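Local atomic coordinates of putative gamma-glutamylcyclotransferase YkqA (PDB entry 2QIK), a protein that probably acts as a gamma-glutamylcyclotransferase, an acyltransferase of the AIG2-like family. Residues C136-R141 with Q248-R253; D153-A158 with G188-I193. All blocks are in the same frame, centred on the assembly; numbering follows the deposited sequence.

Interaction 1. Residues C136-R141 with Q248-R253; sequences CMDNAR and QIEIER
With CG anti to the backbone N (chi1 -176°), the carboxylate of Asp-138 meets Arg-253, whose chain bends at chi3 (-61°) where NE is placed. The guanidinium grips the carboxylate side-on: Arg-253 NH2 reaches Asp-138 OD1 at 2.9 Å, and Arg-253 NE reaches Asp-138 OD2 at 3.0 Å. Both N-H bonds are almost straight, and both acceptors lie in the guanidinium plane or very near it. The two flat groups are nevertheless turned 41° apart, and each donor stands above the carboxylate plane. On the face of the carboxylate opposite Arg-253 NH2, Ala-140 N donates to Asp-138 OD1 over 3.2 Å. This last bond is a capping bond: Asp-138 precedes the turn that leads into helix 140-145, so one carboxylate both caps that helix and holds helix 245-258 by a salt bridge. A water adds a third donor to Asp-138 OD1 and also donates to Glu-250 OE2, while accepting from Arg-141 N. It thus bridges two carboxylates whose OD1 and OE2 are 4.5 Å apart, a like-charge approach that the water and Arg-253 probably ease. Arg-141 crosses Glu-250 at about a right angle, its CD 3.4 Å from Glu-250 OE2. Apart from these polar groups, the selenomethionine Met-137 places CE 4.1 Å from Ile-251 CG2, and Met-137 also packs on Leu-259 and Ala-132.

Interaction 2. Residues D153-A158 with G188-I193; sequences DPVGRA and GVLYRI
Arg-192 reaches across to Asp-153 and Val-155. Its CB lies 3.6 Å from Asp-153 O, the carbonyl that accepts from Arg-192 N; CG and CD then run past Asp-153 OD2, CD at 3.5 Å. The bend at chi3 (-66°) places NE, which bonds to Tyr-129 OH. At the tip, Arg-192 NH1 forms a salt bridge with Asp-153 OD2 at 3.0 Å, the acceptor near the guanidinium plane but approached from above the carboxylate, while Val-155 CG2 lies over one guanidinium face, 3.8 Å from Arg-192 NH2. An alanine here would probably leave the Asp-153 carboxylate without its charged mate and open a gap beside Val-155 CG2. The backbones pair antiparallel, interrupted by a classic beta bulge: Val-155 N (2.7 Å) and Gly-156 N (3.2 Å) both donate to Leu-190 O. Gly-156 has phi 119°, where a side chain would be jammed against the preceding carbonyl. Beyond it, Leu-190 N returns a straight bond to Gly-156 O, and Ala-158 CB packs on Leu-190 CB. Strand 185-193 is the middle of three, between 154-161 and 128-132; Tyr-258 of helix 245-258 covers the Pro-154, Val-189 and Tyr-191 face, and strand 212-221 the Ala-158 and Leu-190 face.

From the N terminus, the chain passes through the five-stranded sheet that includes strand 3-7 before it reaches 136-141, just after strand 128-132. Strand 154-161 follows helix 140-145, and interaction 2 closes the shorter loop when strand 185-193 returns beside it. Interaction 1 closes only at 248-253, after 106 intervening residues, so the two loops nest and do not cross. Interaction 1 ties the start of helix 140-145 to helix 245-258; interaction 2 joins two strands of the three-stranded sheet. Their centres are 14 Å apart, yet they touch: Cys-136 O lies 2.7 Å from Tyr-191 OH, a probable hydrogen bond, and Met-137 CG packs 3.6 Å from Val-189 CG2.

Interaction 1. Residues C136-R141 with Q248-R253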
ATOM      1  N   CYS A 136     -11.460   2.653  10.011  1.00  9.09           N
ATOM      2  CA  CYS A 136     -12.379   2.600   8.865  1.00  9.22           C
ATOM      3  C   CYS A 136     -13.176   1.289   8.808  1.00  8.64           C
ATOM      4  O   CYS A 136     -14.038   1.174   7.939  1.00 10.39           O
ATOM      5  CB  CYS A 136     -11.657   2.823   7.545  1.00  8.59           C
ATOM      6  SG  CYS A 136     -11.102   4.533   7.410  1.00 10.75           S
HETATM    7  N   MSE A 137     -12.933   0.327   9.709  1.00  9.30           N
HETATM    8  CA  MSE A 137     -13.828  -0.799   9.882  1.00  9.53           C
HETATM    9  C   MSE A 137     -15.104  -0.435  10.669  1.00 10.98           C
HETATM   10  O   MSE A 137     -16.070  -1.175  10.571  1.00 12.96           O
HETATM   11  CB  MSE A 137     -13.120  -1.933  10.622  1.00 11.12           C
HETATM   12  CG  MSE A 137     -11.850  -2.457   9.885  1.00  9.75           C
HETATM   13 SE   MSE A 137     -11.144  -4.018  10.703  1.00 19.35          SE
HETATM   14  CE  MSE A 137     -10.574  -3.335  12.318  1.00 12.20           C
ATOM     15  N   ASP A 138     -15.093   0.693  11.372  1.00 10.92           N
ATOM     16  CA  ASP A 138     -16.275   1.212  12.050  1.00 12.20           C
ATOM     17  C   ASP A 138     -16.973   2.250  11.198  1.00 11.56           C
ATOM     18  O   ASP A 138     -16.366   2.773  10.232  1.00 13.65           O
ATOM     19  CB  ASP A 138     -15.817   1.856  13.391  1.00 13.09           C
ATOM     20  CG  ASP A 138     -16.925   2.328  14.217  1.00 14.84           C
ATOM     21  OD1 ASP A 138     -16.985   3.556  14.483  1.00 17.82           O
ATOM     22  OD2 ASP A 138     -17.758   1.513  14.598  1.00 17.70           O
ATOM     23  N   ASN A 139     -18.209   2.519  11.496  1.00 13.30           N
ATOM     24  CA  ASN A 139     -19.009   3.420  10.683  1.00 13.18           C
ATOM     25  C   ASN A 139     -19.348   4.780  11.278  1.00 14.25           C
ATOM     26  O   ASN A 139     -19.956   5.567  10.583  1.00 13.95           O
ATOM     27  CB  ASN A 139     -20.224   2.747  10.075  1.00 15.33           C
ATOM     28  CG  ASN A 139     -21.270   2.471  11.083  1.00 18.74           C
ATOM     29  OD1 ASN A 139     -22.425   2.228  10.693  1.00 28.18           O
ATOM     30  ND2 ASN A 139     -20.941   2.507  12.356  1.00 18.51           N
ATOM     31  N   ALA A 140     -18.994   5.057  12.529  1.00 15.09           N
ATOM     32  CA  ALA A 140     -19.494   6.298  13.125  1.00 15.36           C
ATOM     33  C   ALA A 140     -18.946   7.538  12.424  1.00 15.66           C
ATOM     34  O   ALA A 140     -19.695   8.454  12.157  1.00 17.23           O
ATOM     35  CB  ALA A 140     -19.152   6.361  14.582  1.00 17.59           C
ATOM     36  N   ARG A 141     -17.666   7.582  12.086  1.00 13.50           N
ATOM     37  CA  ARG A 141     -17.072   8.742  11.396  1.00 13.95           C
ATOM     38  C   ARG A 141     -17.682   8.834   9.989  1.00 11.92           C
ATOM     39  O   ARG A 141     -17.976   9.927   9.556  1.00 13.84           O
ATOM     40  CB  ARG A 141     -15.547   8.774  11.352  1.00 13.94           C
ATOM     41  CG  ARG A 141     -14.936   9.054  12.707  1.00 18.11           C
ATOM     42  CD  ARG A 141     -13.416   9.145  12.595  1.00 18.53           C
ATOM     43  NE  ARG A 141     -13.071  10.279  11.724  1.00 20.68           N
ATOM     44  CZ  ARG A 141     -11.851  10.563  11.287  1.00 16.99           C
ATOM     45  NH1 ARG A 141     -10.920   9.756  11.636  1.00 16.94           N
ATOM     46  NH2 ARG A 141     -11.653  11.612  10.446  1.00 19.12           N
ATOM     47  N   GLN A 248      -9.242   3.638  19.686  1.00 13.58           N
ATOM     48  CA  GLN A 248      -9.198   2.223  19.921  1.00 12.09           C
ATOM     49  C   GLN A 248     -10.583   1.612  19.972  1.00 14.01           C
ATOM     50  O   GLN A 248     -10.845   0.517  19.443  1.00 13.14           O
ATOM     51  CB  GLN A 248      -8.470   1.908  21.217  1.00 13.00           C
ATOM     52  CG  GLN A 248      -8.512   0.446  21.562  1.00 13.95           C
ATOM     53  CD  GLN A 248      -7.561  -0.041  22.675  1.00 14.04           C
ATOM     54  OE1 GLN A 248      -7.729  -1.195  23.222  1.00 17.54           O
ATOM     55  NE2 GLN A 248      -6.590   0.749  22.964  1.00 13.59           N
ATOM     56  N   ILE A 249     -11.522   2.351  20.567  1.00 15.43           N
ATOM     57  CA  ILE A 249     -12.877   1.808  20.588  1.00 16.94           C
ATOM     58  C   ILE A 249     -13.467   1.640  19.201  1.00 16.07           C
ATOM     59  O   ILE A 249     -14.198   0.698  18.948  1.00 14.68           O
ATOM     60  CB  ILE A 249     -13.764   2.666  21.514  1.00 17.92           C
ATOM     61  CG1 ILE A 249     -13.321   2.587  22.987  1.00 21.29           C
ATOM     62  CG2 ILE A 249     -15.244   2.219  21.424  1.00 20.49           C
ATOM     63  CD1 ILE A 249     -13.908   3.713  23.883  1.00 23.30           C
ATOM     64  N   GLU A 250     -13.187   2.562  18.279  1.00 15.23           N
ATOM     65  CA  GLU A 250     -13.662   2.417  16.878  1.00 14.87           C
ATOM     66  C   GLU A 250     -13.134   1.140  16.269  1.00 12.30           C
ATOM     67  O   GLU A 250     -13.878   0.371  15.666  1.00 13.67           O
ATOM     68  CB  GLU A 250     -13.240   3.617  16.063  1.00 15.13           C
ATOM     69  CG  GLU A 250     -13.915   4.890  16.479  1.00 17.39           C
ATOM     70  CD  GLU A 250     -13.324   6.114  15.819  1.00 19.65           C
ATOM     71  OE1 GLU A 250     -12.820   6.958  16.590  1.00 29.43           O
ATOM     72  OE2 GLU A 250     -13.429   6.346  14.605  1.00 21.88           O
ATOM     73  N   ILE A 251     -11.831   0.880  16.466  1.00 12.00           N
ATOM     74  CA  ILE A 251     -11.224  -0.338  15.931  1.00 12.07           C
ATOM     75  C   ILE A 251     -11.872  -1.570  16.496  1.00 12.07           C
ATOM     76  O   ILE A 251     -12.206  -2.534  15.815  1.00 13.15           O
ATOM     77  CB  ILE A 251      -9.711  -0.367  16.168  1.00 11.85           C
ATOM     78  CG1 ILE A 251      -9.087   0.742  15.389  1.00 12.05           C
ATOM     79  CG2 ILE A 251      -9.109  -1.706  15.806  1.00 13.32           C
ATOM     80  CD1 ILE A 251      -7.596   0.871  15.555  1.00 13.73           C
ATOM     81  N   GLU A 252     -12.099  -1.528  17.795  1.00 12.22           N
ATOM     82  CA  GLU A 252     -12.684  -2.675  18.450  1.00 13.19           C
ATOM     83  C   GLU A 252     -14.069  -2.953  17.946  1.00 13.50           C
ATOM     84  O   GLU A 252     -14.416  -4.112  17.718  1.00 14.08           O
ATOM     85  CB  GLU A 252     -12.682  -2.498  19.983  1.00 14.94           C
ATOM     86  CG  GLU A 252     -11.305  -2.532  20.600  1.00 15.51           C
ATOM     87  CD  GLU A 252     -11.314  -2.522  22.084  1.00 18.27           C
ATOM     88  OE1 GLU A 252     -10.232  -2.621  22.645  1.00 20.65           O
ATOM     89  OE2 GLU A 252     -12.392  -2.468  22.680  1.00 24.97           O
ATOM     90  N   ARG A 253     -14.894  -1.940  17.751  1.00 13.13           N
ATOM     91  CA  ARG A 253     -16.270  -2.155  17.278  1.00 14.74           C
ATOM     92  C   ARG A 253     -16.241  -2.748  15.873  1.00 15.08           C
ATOM     93  O   ARG A 253     -16.991  -3.672  15.564  1.00 16.10           O
ATOM     94  CB  ARG A 253     -17.021  -0.823  17.272  1.00 16.62           C
ATOM     95  CG  ARG A 253     -17.580  -0.281  18.546  1.00 19.86           C
ATOM     96  CD  ARG A 253     -18.721   0.747  18.258  1.00 21.78           C
ATOM     97  NE  ARG A 253     -18.232   1.897  17.485  1.00 22.42           N
ATOM     98  CZ  ARG A 253     -18.048   3.100  17.993  1.00 23.40           C
ATOM     99  NH1 ARG A 253     -18.345   3.353  19.297  1.00 26.33           N
ATOM    100  NH2 ARG A 253     -17.590   4.098  17.246  1.00 25.24           N
TER
HETATM  101  O   HOH W   1     -15.675   5.618  13.155  1.00 21.87           O
HETATM  102  O   HOH W   2     -10.592   7.583  13.353  1.00 21.26           O

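Interaction 2. Residues D153-A158 with G188-I193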
ATOM      1  N   ASP A 153     -21.790  -1.700   1.404  1.00 10.75           N
ATOM      2  CA  ASP A 153     -21.668  -2.911   0.541  1.00 10.62           C
ATOM      3  C   ASP A 153     -20.304  -3.566   0.858  1.00 10.71           C
ATOM      4  O   ASP A 153     -19.399  -3.664   0.009  1.00 11.09           O
ATOM      5  CB  ASP A 153     -21.761  -2.558  -0.971  1.00 10.83           C
ATOM      6  CG  ASP A 153     -21.862  -3.764  -1.883  1.00 11.08           C
ATOM      7  OD1 ASP A 153     -22.155  -4.884  -1.455  1.00 14.04           O
ATOM      8  OD2 ASP A 153     -21.679  -3.607  -3.057  1.00 14.23           O
ATOM      9  N   PRO A 154     -20.136  -4.008   2.099  1.00 11.25           N
ATOM     10  CA  PRO A 154     -18.930  -4.754   2.457  1.00 11.88           C
ATOM     11  C   PRO A 154     -18.922  -6.078   1.719  1.00 11.27           C
ATOM     12  O   PRO A 154     -19.903  -6.821   1.713  1.00 13.43           O
ATOM     13  CB  PRO A 154     -19.019  -4.905   3.988  1.00 13.73           C
ATOM     14  CG  PRO A 154     -20.500  -4.892   4.242  1.00 14.60           C
ATOM     15  CD  PRO A 154     -21.050  -3.917   3.246  1.00 12.72           C
ATOM     16  N   VAL A 155     -17.775  -6.392   1.166  1.00 10.46           N
ATOM     17  CA  VAL A 155     -17.519  -7.730   0.713  1.00 13.30           C
ATOM     18  C   VAL A 155     -17.352  -8.600   1.958  1.00 14.40           C
ATOM     19  O   VAL A 155     -17.889  -9.712   1.970  1.00 18.69           O
ATOM     20  CB  VAL A 155     -16.285  -7.793  -0.208  1.00 13.13           C
ATOM     21  CG1 VAL A 155     -16.028  -9.302  -0.664  1.00 18.01           C
ATOM     22  CG2 VAL A 155     -16.520  -6.864  -1.404  1.00 14.97           C
ATOM     23  N   GLY A 156     -16.744  -8.057   3.004  1.00 16.00           N
ATOM     24  CA  GLY A 156     -16.621  -8.692   4.307  1.00 18.20           C
ATOM     25  C   GLY A 156     -15.179  -8.910   4.686  1.00 15.24           C
ATOM     26  O   GLY A 156     -14.257  -8.271   4.198  1.00 14.45           O
ATOM     27  N   ARG A 157     -15.037  -9.811   5.638  1.00 14.46           N
ATOM     28  CA  ARG A 157     -13.753 -10.116   6.223  0.50 14.67           C
ATOM     29  C   ARG A 157     -12.805 -10.531   5.161  1.00 12.45           C
ATOM     30  O   ARG A 157     -13.107 -11.349   4.283  1.00 14.65           O
ATOM     31  CB  ARG A 157     -13.902 -11.289   7.182  0.50 15.49           C
ATOM     32  CG  ARG A 157     -12.713 -11.561   8.013  0.50 16.72           C
ATOM     33  CD  ARG A 157     -12.869 -12.791   8.858  0.50 17.33           C
ATOM     34  NE  ARG A 157     -14.048 -12.690   9.686  0.50 19.08           N
ATOM     35  CZ  ARG A 157     -14.523 -13.669  10.450  0.50 20.43           C
ATOM     36  NH1 ARG A 157     -15.590 -13.448  11.182  0.50 23.00           N
ATOM     37  NH2 ARG A 157     -13.932 -14.838  10.504  0.50 20.98           N
ATOM     38  N   ALA A 158     -11.594 -10.010   5.234  1.00 12.17           N
ATOM     39  CA  ALA A 158     -10.608 -10.321   4.310  1.00 14.39           C
ATOM     40  C   ALA A 158      -9.296 -10.544   5.047  1.00 13.52           C
ATOM     41  O   ALA A 158      -8.954  -9.871   6.021  1.00 14.72           O
ATOM     42  CB  ALA A 158     -10.511  -9.144   3.278  1.00 14.75           C
ATOM     43  N   GLY A 188      -8.816  -7.549   7.820  1.00  9.47           N
ATOM     44  CA  GLY A 188      -9.558  -6.294   7.734  1.00  9.55           C
ATOM     45  C   GLY A 188     -10.865  -6.528   7.039  1.00  9.45           C
ATOM     46  O   GLY A 188     -11.255  -7.673   6.803  1.00 10.85           O
ATOM     47  N   VAL A 189     -11.528  -5.461   6.691  1.00 10.32           N
ATOM     48  CA  VAL A 189     -12.848  -5.481   5.999  1.00 11.07           C
ATOM     49  C   VAL A 189     -12.574  -4.923   4.585  1.00 10.32           C
ATOM     50  O   VAL A 189     -11.998  -3.860   4.435  1.00  9.79           O
ATOM     51  CB  VAL A 189     -13.892  -4.533   6.738  1.00 14.06           C
ATOM     52  CG1 VAL A 189     -15.262  -4.565   6.091  1.00 18.32           C
ATOM     53  CG2 VAL A 189     -13.975  -4.819   8.231  1.00 19.09           C
ATOM     54  N   LEU A 190     -13.061  -5.624   3.586  1.00  8.91           N
ATOM     55  CA  LEU A 190     -13.026  -5.158   2.215  1.00  8.24           C
ATOM     56  C   LEU A 190     -14.373  -4.612   1.870  1.00  8.37           C
ATOM     57  O   LEU A 190     -15.407  -5.287   2.003  1.00  9.42           O
ATOM     58  CB  LEU A 190     -12.647  -6.306   1.264  1.00  9.61           C
ATOM     59  CG  LEU A 190     -12.409  -5.900  -0.162  1.00  9.14           C
ATOM     60  CD1 LEU A 190     -11.144  -5.047  -0.240  1.00 10.06           C
ATOM     61  CD2 LEU A 190     -12.317  -7.082  -1.083  1.00 11.36           C
ATOM     62  N   TYR A 191     -14.425  -3.356   1.431  1.00  7.72           N
ATOM     63  CA  TYR A 191     -15.623  -2.696   0.973  1.00  7.28           C
ATOM     64  C   TYR A 191     -15.620  -2.518  -0.546  1.00  7.24           C
ATOM     65  O   TYR A 191     -14.576  -2.273  -1.144  1.00  8.57           O
ATOM     66  CB  TYR A 191     -15.728  -1.298   1.528  1.00  7.96           C
ATOM     67  CG  TYR A 191     -15.840  -1.110   3.021  1.00  8.08           C
ATOM     68  CD1 TYR A 191     -17.056  -1.144   3.667  1.00  8.72           C
ATOM     69  CD2 TYR A 191     -14.734  -0.791   3.751  1.00  8.53           C
ATOM     70  CE1 TYR A 191     -17.176  -0.911   4.996  1.00  9.14           C
ATOM     71  CE2 TYR A 191     -14.821  -0.551   5.143  1.00  9.15           C
ATOM     72  CZ  TYR A 191     -16.053  -0.586   5.739  1.00  8.52           C
ATOM     73  OH  TYR A 191     -16.175  -0.306   7.089  1.00  9.74           O
ATOM     74  N   ARG A 192     -16.772  -2.669  -1.193  1.00  8.07           N
ATOM     75  CA  ARG A 192     -16.949  -2.253  -2.596  1.00  7.67           C
ATOM     76  C   ARG A 192     -17.536  -0.829  -2.556  1.00  8.40           C
ATOM     77  O   ARG A 192     -18.641  -0.630  -2.035  1.00  9.04           O
ATOM     78  CB  ARG A 192     -17.926  -3.174  -3.289  1.00  8.85           C
ATOM     79  CG  ARG A 192     -18.130  -2.883  -4.759  1.00  8.87           C
ATOM     80  CD  ARG A 192     -19.114  -3.761  -5.407  1.00  9.65           C
ATOM     81  NE  ARG A 192     -18.613  -5.081  -5.419  1.00 16.53           N
ATOM     82  CZ  ARG A 192     -18.946  -6.080  -4.586  1.00 18.12           C
ATOM     83  NH1 ARG A 192     -19.884  -5.915  -3.657  1.00 18.57           N
ATOM     84  NH2 ARG A 192     -18.346  -7.258  -4.697  1.00 19.17           N
ATOM     85  N   ILE A 193     -16.772   0.134  -3.051  1.00  8.27           N
ATOM     86  CA  ILE A 193     -17.178   1.542  -2.996  1.00  7.43           C
ATOM     87  C   ILE A 193     -17.156   2.165  -4.402  1.00  7.75           C
ATOM     88  O   ILE A 193     -16.365   1.742  -5.256  1.00  8.23           O
ATOM     89  CB  ILE A 193     -16.319   2.344  -2.028  1.00  8.74           C
ATOM     90  CG1 ILE A 193     -14.877   2.568  -2.573  1.00  8.91           C
ATOM     91  CG2 ILE A 193     -16.256   1.745  -0.639  1.00  9.49           C
ATOM     92  CD1 ILE A 193     -14.005   3.410  -1.638  1.00 10.27           C
TER
HETATM   93  O   HOH W   3     -19.349  -0.371   0.635  1.00 10.20           O